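Local coordinates for protein p13 MTCP-1 (Homo sapiens, PDB 1A1X) that binds the PH domain of the kinases AKT1 and AKT2 and enhances their phosphorylation and activation, at residues Y26-V31 and V45-V50; H13-Q18 and P67-L72; W86-H91 and Q98-K103. All coordinates share one frame; numbering follows the deposited sequence.

Interaction 1: Y26-V31 and V45-V50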
loop_
_atom_site.group_PDB
_atom_site.type_symbol
_atom_site.label_atom_id
_atom_site.label_comp_id
_atom_site.label_asym_id
_atom_site.label_seq_id
_atom_site.Cartn_x
_atom_site.Cartn_y
_atom_site.Cartn_z
ATOM N N TYR A 26 12.063 3.717 -20.195
ATOM C CA TYR A 26 13.230 4.581 -20.004
ATOM C C TYR A 26 14.505 3.806 -19.704
ATOM O O TYR A 26 15.533 4.408 -19.384
ATOM C CB TYR A 26 12.991 5.554 -18.856
ATOM C CG TYR A 26 11.793 6.431 -19.044
ATOM C CD1 TYR A 26 11.570 7.085 -20.252
ATOM C CD2 TYR A 26 10.877 6.614 -18.014
ATOM C CE1 TYR A 26 10.462 7.900 -20.431
ATOM C CE2 TYR A 26 9.762 7.430 -18.182
ATOM C CZ TYR A 26 9.563 8.067 -19.392
ATOM O OH TYR A 26 8.462 8.866 -19.574
ATOM N N GLN A 27 14.429 2.478 -19.790
ATOM C CA GLN A 27 15.559 1.586 -19.511
ATOM C C GLN A 27 15.899 1.500 -18.025
ATOM O O GLN A 27 16.949 0.984 -17.649
ATOM C CB GLN A 27 16.803 1.995 -20.305
ATOM C CG GLN A 27 16.697 1.786 -21.807
ATOM C CD GLN A 27 17.863 2.419 -22.551
ATOM O OE1 GLN A 27 17.726 3.497 -23.148
ATOM N NE2 GLN A 27 19.028 1.767 -22.497
ATOM N N ARG A 28 15.013 2.017 -17.182
ATOM C CA ARG A 28 15.217 1.961 -15.745
ATOM C C ARG A 28 14.803 0.581 -15.245
ATOM O O ARG A 28 13.855 -0.021 -15.753
ATOM C CB ARG A 28 14.382 3.029 -15.048
ATOM C CG ARG A 28 14.798 4.438 -15.382
ATOM C CD ARG A 28 13.928 5.414 -14.659
ATOM N NE ARG A 28 12.525 5.135 -14.923
ATOM C CZ ARG A 28 11.515 5.780 -14.354
ATOM N NH1 ARG A 28 11.752 6.752 -13.479
ATOM N NH2 ARG A 28 10.265 5.448 -14.656
ATOM N N THR A 29 15.529 0.068 -14.262
ATOM C CA THR A 29 15.213 -1.243 -13.719
ATOM C C THR A 29 14.241 -1.188 -12.539
ATOM O O THR A 29 14.231 -0.235 -11.756
ATOM C CB THR A 29 16.484 -2.013 -13.316
ATOM O OG1 THR A 29 17.267 -1.212 -12.432
ATOM C CG2 THR A 29 17.306 -2.359 -14.538
ATOM N N TRP A 30 13.389 -2.204 -12.465
ATOM C CA TRP A 30 12.399 -2.347 -11.409
ATOM C C TRP A 30 12.559 -3.750 -10.864
ATOM O O TRP A 30 12.750 -4.688 -11.635
ATOM C CB TRP A 30 11.000 -2.205 -11.983
ATOM C CG TRP A 30 10.640 -0.825 -12.384
ATOM C CD1 TRP A 30 11.064 -0.155 -13.497
ATOM C CD2 TRP A 30 9.745 0.058 -11.698
ATOM N NE1 TRP A 30 10.486 1.088 -13.547
ATOM C CE2 TRP A 30 9.670 1.247 -12.456
ATOM C CE3 TRP A 30 8.996 -0.040 -10.517
ATOM C CZ2 TRP A 30 8.873 2.332 -12.073
ATOM C CZ3 TRP A 30 8.199 1.041 -10.138
ATOM C CH2 TRP A 30 8.146 2.209 -10.916
ATOM N N VAL A 31 12.552 -3.894 -9.542
ATOM C CA VAL A 31 12.682 -5.206 -8.912
ATOM C C VAL A 31 11.295 -5.632 -8.437
ATOM O O VAL A 31 10.620 -4.887 -7.711
ATOM C CB VAL A 31 13.659 -5.169 -7.703
ATOM C CG1 VAL A 31 13.679 -6.514 -6.995
ATOM C CG2 VAL A 31 15.070 -4.804 -8.168
ATOM N N VAL A 45 6.481 -3.971 -6.780
ATOM C CA VAL A 45 7.538 -3.613 -7.718
ATOM C C VAL A 45 8.118 -2.249 -7.379
ATOM O O VAL A 45 7.391 -1.255 -7.308
ATOM C CB VAL A 45 6.994 -3.604 -9.186
ATOM C CG1 VAL A 45 8.128 -3.745 -10.166
ATOM C CG2 VAL A 45 5.956 -4.720 -9.397
ATOM N N GLN A 46 9.432 -2.218 -7.171
ATOM C CA GLN A 46 10.134 -0.991 -6.826
ATOM C C GLN A 46 11.209 -0.612 -7.839
ATOM O O GLN A 46 11.973 -1.463 -8.310
ATOM C CB GLN A 46 10.765 -1.112 -5.434
ATOM C CG GLN A 46 9.757 -1.225 -4.308
ATOM C CD GLN A 46 10.419 -1.240 -2.952
ATOM O OE1 GLN A 46 11.636 -1.329 -2.856
ATOM N NE2 GLN A 46 9.618 -1.152 -1.892
ATOM N N GLN A 47 11.275 0.682 -8.142
ATOM C CA GLN A 47 12.247 1.212 -9.087
ATOM C C GLN A 47 13.576 1.408 -8.370
ATOM O O GLN A 47 13.806 2.419 -7.704
ATOM C CB GLN A 47 11.744 2.532 -9.688
ATOM C CG GLN A 47 12.297 2.846 -11.076
ATOM C CD GLN A 47 13.720 3.352 -11.036
ATOM O OE1 GLN A 47 13.948 4.542 -10.819
ATOM N NE2 GLN A 47 14.687 2.458 -11.236
ATOM N N ILE A 48 14.419 0.391 -8.475
ATOM C CA ILE A 48 15.737 0.396 -7.869
ATOM C C ILE A 48 16.749 0.016 -8.942
ATOM O O ILE A 48 16.522 -0.917 -9.723
ATOM C CB ILE A 48 15.811 -0.620 -6.700
ATOM C CG1 ILE A 48 14.800 -0.231 -5.607
ATOM C CG2 ILE A 48 17.242 -0.693 -6.129
ATOM C CD1 ILE A 48 14.696 -1.235 -4.457
ATOM N N GLN A 49 17.843 0.771 -8.992
ATOM C CA GLN A 49 18.934 0.546 -9.936
ATOM C C GLN A 49 19.719 -0.711 -9.538
ATOM O O GLN A 49 20.318 -0.772 -8.467
ATOM C CB GLN A 49 19.853 1.767 -9.929
ATOM C CG GLN A 49 21.001 1.729 -10.919
ATOM C CD GLN A 49 21.772 3.041 -10.942
ATOM O OE1 GLN A 49 21.223 4.099 -11.293
ATOM N NE2 GLN A 49 23.042 2.986 -10.549
ATOM N N VAL A 50 19.641 -1.748 -10.363
ATOM C CA VAL A 50 20.353 -2.990 -10.082
ATOM C C VAL A 50 21.190 -3.352 -11.298
ATOM O O VAL A 50 20.948 -2.844 -12.391
ATOM C CB VAL A 50 19.384 -4.157 -9.746
ATOM C CG1 VAL A 50 18.671 -3.889 -8.433
ATOM C CG2 VAL A 50 18.371 -4.357 -10.859
#
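Gln47 and Trp30 make the main side-chain contact between 26-31 and 45-50, a CH-pi one. CB of Gln47 stands 3.5 Å from the centroid of the six-membered ring of Trp30, almost on the ring normal, and CG follows over the same face toward the rim, 3.4 Å from Trp30 CE2. Trp30 CB also packs on Val45 CG1, and Val31 CG2 meets Val50 CG1 at 3.7 Å. Among the polar contacts, the bend of the Gln47 chain at chi2 (-77°) carries CD away from the indole, and NE2 gives a nearly straight 2.8 Å hydrogen bond to Thr29 O, in the plane of both amide and carbonyl. The hydroxyl of Thr29 is a donor too: OG1 reaches Ile48 O at 2.8 Å, tilted from the carbonyl plane. Val31 and Gln46 form an antiparallel hydrogen-bonded pair, Val31 N to Gln46 O at 2.8 Å and Gln46 N to Val31 O at 3.0 Å. Asp24 OD2 accepts a hydrogen bond from Trp30 NE1 and forms a salt bridge with Arg28 NH2. Beyond the Val31-Gln46 pair, two side-chain donors, Gln47 NE2 and Thr29 OG1, bond to backbone carbonyls, holding segment 47-50 against the start of strand 29-36.

Interaction 2: H13-Q18 and P67-L72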
loop_
_atom_site.group_PDB
_atom_site.type_symbol
_atom_site.label_atom_id
_atom_site.label_comp_id
_atom_site.label_asym_id
_atom_site.label_seq_id
_atom_site.Cartn_x
_atom_site.Cartn_y
_atom_site.Cartn_z
ATOM N N HIS A 13 5.136 0.426 -19.715
ATOM C CA HIS A 13 5.416 -0.999 -19.814
ATOM C C HIS A 13 6.646 -1.455 -19.038
ATOM O O HIS A 13 7.537 -0.658 -18.697
ATOM C CB HIS A 13 5.479 -1.461 -21.274
ATOM C CG HIS A 13 6.566 -0.823 -22.078
ATOM N ND1 HIS A 13 6.307 0.087 -23.082
ATOM C CD2 HIS A 13 7.907 -1.014 -22.077
ATOM C CE1 HIS A 13 7.443 0.423 -23.669
ATOM N NE2 HIS A 13 8.429 -0.231 -23.079
ATOM N N LEU A 14 6.647 -2.743 -18.708
ATOM C CA LEU A 14 7.740 -3.366 -17.980
ATOM C C LEU A 14 8.075 -4.681 -18.672
ATOM O O LEU A 14 7.213 -5.551 -18.819
ATOM C CB LEU A 14 7.325 -3.616 -16.533
ATOM C CG LEU A 14 7.135 -2.337 -15.712
ATOM C CD1 LEU A 14 6.255 -2.579 -14.498
ATOM C CD2 LEU A 14 8.491 -1.814 -15.311
ATOM N N TRP A 15 9.307 -4.786 -19.159
ATOM C CA TRP A 15 9.761 -5.985 -19.845
ATOM C C TRP A 15 10.772 -6.682 -18.951
ATOM O O TRP A 15 11.726 -6.064 -18.496
ATOM C CB TRP A 15 10.441 -5.642 -21.179
ATOM C CG TRP A 15 9.557 -5.108 -22.281
ATOM C CD1 TRP A 15 9.502 -3.820 -22.729
ATOM C CD2 TRP A 15 8.693 -5.863 -23.140
ATOM N NE1 TRP A 15 8.671 -3.729 -23.820
ATOM C CE2 TRP A 15 8.161 -4.969 -24.092
ATOM C CE3 TRP A 15 8.322 -7.215 -23.200
ATOM C CZ2 TRP A 15 7.276 -5.380 -25.099
ATOM C CZ3 TRP A 15 7.436 -7.627 -24.208
ATOM C CH2 TRP A 15 6.928 -6.711 -25.140
ATOM N N VAL A 16 10.569 -7.977 -18.725
ATOM C CA VAL A 16 11.461 -8.776 -17.897
ATOM C C VAL A 16 12.855 -8.889 -18.528
ATOM O O VAL A 16 13.008 -8.856 -19.762
ATOM C CB VAL A 16 10.865 -10.202 -17.681
ATOM C CG1 VAL A 16 10.917 -11.010 -18.966
ATOM C CG2 VAL A 16 11.571 -10.919 -16.564
ATOM N N HIS A 17 13.876 -8.928 -17.679
ATOM C CA HIS A 17 15.249 -9.089 -18.151
ATOM C C HIS A 17 15.749 -10.401 -17.577
ATOM O O HIS A 17 16.206 -11.299 -18.294
ATOM C CB HIS A 17 16.142 -7.953 -17.676
ATOM C CG HIS A 17 17.512 -8.008 -18.261
ATOM N ND1 HIS A 17 17.779 -7.614 -19.552
ATOM C CD2 HIS A 17 18.673 -8.490 -17.766
ATOM C CE1 HIS A 17 19.046 -7.856 -19.831
ATOM N NE2 HIS A 17 19.610 -8.389 -18.763
ATOM N N GLN A 18 15.619 -10.495 -16.263
ATOM C CA GLN A 18 15.993 -11.660 -15.498
ATOM C C GLN A 18 14.806 -11.850 -14.564
ATOM O O GLN A 18 14.044 -10.907 -14.336
ATOM C CB GLN A 18 17.250 -11.349 -14.703
ATOM C CG GLN A 18 17.864 -12.531 -14.024
ATOM C CD GLN A 18 19.104 -12.150 -13.255
ATOM O OE1 GLN A 18 19.021 -11.500 -12.208
ATOM N NE2 GLN A 18 20.269 -12.553 -13.767
ATOM N N PRO A 67 4.923 -12.310 -14.896
ATOM C CA PRO A 67 4.893 -12.340 -16.361
ATOM C C PRO A 67 6.131 -11.824 -17.075
ATOM O O PRO A 67 7.017 -11.213 -16.469
ATOM C CB PRO A 67 3.674 -11.481 -16.682
ATOM C CG PRO A 67 3.761 -10.412 -15.639
ATOM C CD PRO A 67 4.142 -11.171 -14.376
ATOM N N LEU A 68 6.181 -12.095 -18.378
ATOM C CA LEU A 68 7.278 -11.648 -19.230
ATOM C C LEU A 68 7.152 -10.144 -19.446
ATOM O O LEU A 68 8.150 -9.452 -19.643
ATOM C CB LEU A 68 7.226 -12.341 -20.596
ATOM C CG LEU A 68 7.402 -13.852 -20.704
ATOM C CD1 LEU A 68 7.281 -14.253 -22.163
ATOM C CD2 LEU A 68 8.748 -14.277 -20.157
ATOM N N MET A 69 5.924 -9.640 -19.406
ATOM C CA MET A 69 5.699 -8.220 -19.613
ATOM C C MET A 69 4.371 -7.720 -19.070
ATOM O O MET A 69 3.394 -8.464 -18.989
ATOM C CB MET A 69 5.749 -7.896 -21.101
ATOM C CG MET A 69 4.650 -8.576 -21.894
ATOM S SD MET A 69 3.828 -7.458 -23.031
ATOM C CE MET A 69 2.478 -6.909 -22.033
ATOM N N TRP A 70 4.355 -6.434 -18.734
ATOM C CA TRP A 70 3.171 -5.745 -18.238
ATOM C C TRP A 70 3.036 -4.525 -19.132
ATOM O O TRP A 70 4.029 -3.863 -19.416
ATOM C CB TRP A 70 3.371 -5.272 -16.796
ATOM C CG TRP A 70 2.994 -6.254 -15.741
ATOM C CD1 TRP A 70 1.761 -6.790 -15.524
ATOM C CD2 TRP A 70 3.827 -6.715 -14.671
ATOM N NE1 TRP A 70 1.771 -7.544 -14.374
ATOM C CE2 TRP A 70 3.025 -7.513 -13.830
ATOM C CE3 TRP A 70 5.175 -6.521 -14.336
ATOM C CZ2 TRP A 70 3.525 -8.121 -12.668
ATOM C CZ3 TRP A 70 5.676 -7.126 -13.184
ATOM C CH2 TRP A 70 4.847 -7.918 -12.362
ATOM N N GLN A 71 1.817 -4.231 -19.564
ATOM C CA GLN A 71 1.543 -3.085 -20.419
ATOM C C GLN A 71 0.429 -2.288 -19.754
ATOM O O GLN A 71 -0.609 -2.848 -19.409
ATOM C CB GLN A 71 1.090 -3.586 -21.788
ATOM C CG GLN A 71 0.819 -2.513 -22.820
ATOM C CD GLN A 71 0.395 -3.111 -24.157
ATOM O OE1 GLN A 71 -0.796 -3.293 -24.425
ATOM N NE2 GLN A 71 1.373 -3.443 -24.993
ATOM N N LEU A 72 0.647 -0.989 -19.550
ATOM C CA LEU A 72 -0.364 -0.142 -18.920
ATOM C C LEU A 72 -1.696 -0.232 -19.676
ATOM O O LEU A 72 -1.761 -0.069 -20.898
ATOM C CB LEU A 72 0.136 1.299 -18.808
ATOM C CG LEU A 72 -0.596 2.271 -17.880
ATOM C CD1 LEU A 72 -0.783 1.675 -16.483
ATOM C CD2 LEU A 72 0.198 3.579 -17.808
#
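His13 lies opposite Gln71 in a non-hydrogen-bonded antiparallel pair, its CA 3.2 Å from Trp70 O in a CA-H...O contact. Leu14 and Trp70 form a hydrogen-bonded pair: Leu14 N to Trp70 O spans 2.9 Å, Trp70 N to Leu14 O 3.0 Å. On the face these two share, Leu14 CD1 touches Trp70 CE3 at 4.1 Å, while Pro67 CG sits over the centre of the Trp70 ring. Trp15 turns to the other face and runs side by side with Met69. Its CE3 rests 3.4 Å from Met69 CB, and the bend of the Met69 chain at chi2 (134°) brings SD to 4.3 Å from the centroid of the six-membered ring, an oblique Met-aromatic contact. An alanine in place of Met69 would keep the CB contact but would probably leave CH2 of the Trp15 ring without its sulfur neighbour and CZ3 with less cover. Val16 N donates to Leu68 O at 3.0 Å, and its CG1 packs against Leu68 CD2. Leu61 of helix 58-61 touches both Val16 and Leu68. Strands 13-16 and 69-72 run antiparallel at 173°, the first and fifth strands in sequence meeting to close the eight-stranded barrel of the TCL1 family.

Interaction 3: W86-H91 and Q98-K103; sequences WQIQHH and QELLLK
His91 and Gln98 join through a side-chain hydrogen bond: NE2 of His91 donates to Gln98 OE1 at 2.6 Å, the acceptor lying in the imidazole plane. Leu100 CD2 covers a face of that ring. Toward the other end, Gln87 and Lys103 satisfy each other's backbone, Gln87 N to Lys103 O at 2.8 Å and Lys103 N to Gln87 O at 2.9 Å. Between them the hairpin of strands 85-94 and 97-104 carries a classic beta bulge, in which Gln89 and His90 both face Leu101. Leu101 O takes Gln89 N at 2.7 Å, nearly along the C=O axis, and Leu101 N gives to His90 O at 2.9 Å, so both its polar backbone atoms are used. Leu101 CB stands over the centre of the His90 ring, 3.6 Å from its centroid. Gln89 NE2 lies 3.5 Å from Lys103 CD. Gln89 OE1 accepts from Arg42; Lys103 NZ donates to Gly4 O of the second subunit and forms a salt bridge with its Glu5, and Gln89 NE2 donates to the same Glu5 and to Ala3 O of that subunit. Glu99 OE1 accepts from Gln46, and Trp86, whose CE3 packs 3.9 Å from Leu102 CB, sends its NE1 to Asp80.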
loop_
_atom_site.group_PDB
_atom_site.type_symbol
_atom_site.label_atom_id
_atom_site.label_comp_id
_atom_site.label_asym_id
_atom_site.label_seq_id
_atom_site.Cartn_x
_atom_site.Cartn_y
_atom_site.Cartn_z
ATOM N N TRP A 86 -3.831 -6.904 -13.920
ATOM C CA TRP A 86 -3.251 -6.679 -12.605
ATOM C C TRP A 86 -3.681 -5.294 -12.157
ATOM O O TRP A 86 -3.387 -4.309 -12.823
ATOM C CB TRP A 86 -1.725 -6.737 -12.666
ATOM C CG TRP A 86 -1.181 -8.075 -13.044
ATOM C CD1 TRP A 86 -1.278 -8.683 -14.266
ATOM C CD2 TRP A 86 -0.427 -8.966 -12.211
ATOM N NE1 TRP A 86 -0.632 -9.891 -14.244
ATOM C CE2 TRP A 86 -0.099 -10.094 -12.998
ATOM C CE3 TRP A 86 0.008 -8.921 -10.878
ATOM C CZ2 TRP A 86 0.644 -11.173 -12.498
ATOM C CZ3 TRP A 86 0.751 -9.990 -10.381
ATOM C CH2 TRP A 86 1.059 -11.101 -11.189
ATOM N N GLN A 87 -4.398 -5.226 -11.044
ATOM C CA GLN A 87 -4.883 -3.960 -10.514
ATOM C C GLN A 87 -3.781 -3.198 -9.792
ATOM O O GLN A 87 -3.053 -3.782 -8.998
ATOM C CB GLN A 87 -6.025 -4.228 -9.521
ATOM C CG GLN A 87 -6.657 -2.976 -8.927
ATOM C CD GLN A 87 -7.407 -2.157 -9.965
ATOM O OE1 GLN A 87 -8.331 -2.657 -10.614
ATOM N NE2 GLN A 87 -7.018 -0.894 -10.128
ATOM N N ILE A 88 -3.624 -1.911 -10.084
ATOM C CA ILE A 88 -2.627 -1.121 -9.368
ATOM C C ILE A 88 -3.335 -0.720 -8.074
ATOM O O ILE A 88 -4.270 0.077 -8.104
ATOM C CB ILE A 88 -2.213 0.156 -10.138
ATOM C CG1 ILE A 88 -1.463 -0.201 -11.426
ATOM C CG2 ILE A 88 -1.316 1.035 -9.263
ATOM C CD1 ILE A 88 -1.216 1.003 -12.342
ATOM N N GLN A 89 -2.959 -1.339 -6.958
ATOM C CA GLN A 89 -3.584 -1.024 -5.672
ATOM C C GLN A 89 -3.004 0.242 -5.063
ATOM O O GLN A 89 -3.689 0.969 -4.339
ATOM C CB GLN A 89 -3.503 -2.209 -4.725
ATOM C CG GLN A 89 -4.167 -3.430 -5.313
ATOM C CD GLN A 89 -4.500 -4.447 -4.261
ATOM O OE1 GLN A 89 -3.637 -5.183 -3.805
ATOM N NE2 GLN A 89 -5.760 -4.486 -3.858
ATOM N N HIS A 90 -1.721 0.475 -5.320
ATOM C CA HIS A 90 -1.084 1.715 -4.894
ATOM C C HIS A 90 0.203 2.001 -5.661
ATOM O O HIS A 90 0.859 1.091 -6.175
ATOM C CB HIS A 90 -0.962 1.857 -3.360
ATOM C CG HIS A 90 0.210 1.157 -2.746
ATOM N ND1 HIS A 90 1.472 1.173 -3.301
ATOM C CD2 HIS A 90 0.323 0.480 -1.582
ATOM C CE1 HIS A 90 2.309 0.536 -2.505
ATOM N NE2 HIS A 90 1.636 0.104 -1.456
ATOM N N HIS A 91 0.476 3.288 -5.830
ATOM C CA HIS A 91 1.651 3.776 -6.532
ATOM C C HIS A 91 2.139 4.948 -5.703
ATOM O O HIS A 91 1.593 6.047 -5.768
ATOM C CB HIS A 91 1.265 4.243 -7.938
ATOM C CG HIS A 91 2.409 4.788 -8.740
ATOM N ND1 HIS A 91 2.223 5.607 -9.833
ATOM C CD2 HIS A 91 3.746 4.606 -8.630
ATOM C CE1 HIS A 91 3.397 5.904 -10.361
ATOM N NE2 HIS A 91 4.337 5.309 -9.651
ATOM N N GLN A 98 10.219 4.636 -5.602
ATOM C CA GLN A 98 8.908 4.535 -6.241
ATOM C C GLN A 98 8.445 3.075 -6.158
ATOM O O GLN A 98 9.203 2.148 -6.481
ATOM C CB GLN A 98 8.984 4.991 -7.696
ATOM C CG GLN A 98 7.637 5.190 -8.350
ATOM C CD GLN A 98 7.749 5.750 -9.753
ATOM O OE1 GLN A 98 6.801 5.687 -10.537
ATOM N NE2 GLN A 98 8.914 6.307 -10.077
ATOM N N GLU A 99 7.199 2.878 -5.739
ATOM C CA GLU A 99 6.669 1.534 -5.577
ATOM C C GLU A 99 5.278 1.297 -6.159
ATOM O O GLU A 99 4.369 2.102 -5.975
ATOM C CB GLU A 99 6.665 1.166 -4.088
ATOM C CG GLU A 99 5.961 -0.142 -3.786
ATOM C CD GLU A 99 5.915 -0.452 -2.312
ATOM O OE1 GLU A 99 6.959 -0.812 -1.740
ATOM O OE2 GLU A 99 4.829 -0.358 -1.724
ATOM N N LEU A 100 5.128 0.178 -6.864
ATOM C CA LEU A 100 3.842 -0.214 -7.431
ATOM C C LEU A 100 3.411 -1.445 -6.675
ATOM O O LEU A 100 4.246 -2.291 -6.357
ATOM C CB LEU A 100 3.969 -0.590 -8.907
ATOM C CG LEU A 100 4.099 0.493 -9.975
ATOM C CD1 LEU A 100 4.441 -0.160 -11.305
ATOM C CD2 LEU A 100 2.808 1.281 -10.078
ATOM N N LEU A 101 2.136 -1.494 -6.298
ATOM C CA LEU A 101 1.588 -2.666 -5.631
ATOM C C LEU A 101 0.507 -3.182 -6.573
ATOM O O LEU A 101 -0.549 -2.555 -6.733
ATOM C CB LEU A 101 1.000 -2.345 -4.250
ATOM C CG LEU A 101 0.527 -3.630 -3.551
ATOM C CD1 LEU A 101 1.721 -4.529 -3.265
ATOM C CD2 LEU A 101 -0.245 -3.311 -2.273
ATOM N N LEU A 102 0.811 -4.305 -7.225
ATOM C CA LEU A 102 -0.073 -4.940 -8.204
ATOM C C LEU A 102 -0.792 -6.171 -7.676
ATOM O O LEU A 102 -0.207 -6.989 -6.975
ATOM C CB LEU A 102 0.736 -5.354 -9.438
ATOM C CG LEU A 102 1.559 -4.272 -10.130
ATOM C CD1 LEU A 102 2.327 -4.862 -11.316
ATOM C CD2 LEU A 102 0.632 -3.162 -10.580
ATOM N N LYS A 103 -2.044 -6.331 -8.081
ATOM C CA LYS A 103 -2.830 -7.470 -7.656
ATOM C C LYS A 103 -3.385 -8.193 -8.872
ATOM O O LYS A 103 -4.105 -7.600 -9.675
ATOM C CB LYS A 103 -3.982 -7.013 -6.754
ATOM C CG LYS A 103 -4.808 -8.162 -6.168
ATOM C CD LYS A 103 -5.930 -7.649 -5.297
ATOM C CE LYS A 103 -6.720 -8.798 -4.734
ATOM N NZ LYS A 103 -7.750 -8.345 -3.771
#

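In the fold
All three contacts belong to one closed antiparallel barrel. Interaction 1 lies at the end of the 29-36/41-46 hairpin and falls in sequence between the two segments of interaction 2, which brings the first strand to the fifth; interaction 3, the last hairpin, follows both. Centres of interactions 1 and 2 are about 11 Å apart, and each is about 14 Å from that of interaction 3. Neighbouring strands 41-46 and 97-104 tie interaction 1 to interaction 3. Interactions 2 and 3 sit on opposite sides of the chain's centre, yet Trp70 meets Trp86 edge-to-face and touches Leu102, while Trp30 reaches Leu14: all three share the barrel interior, while interaction 3 also lies at the interface with the second subunit.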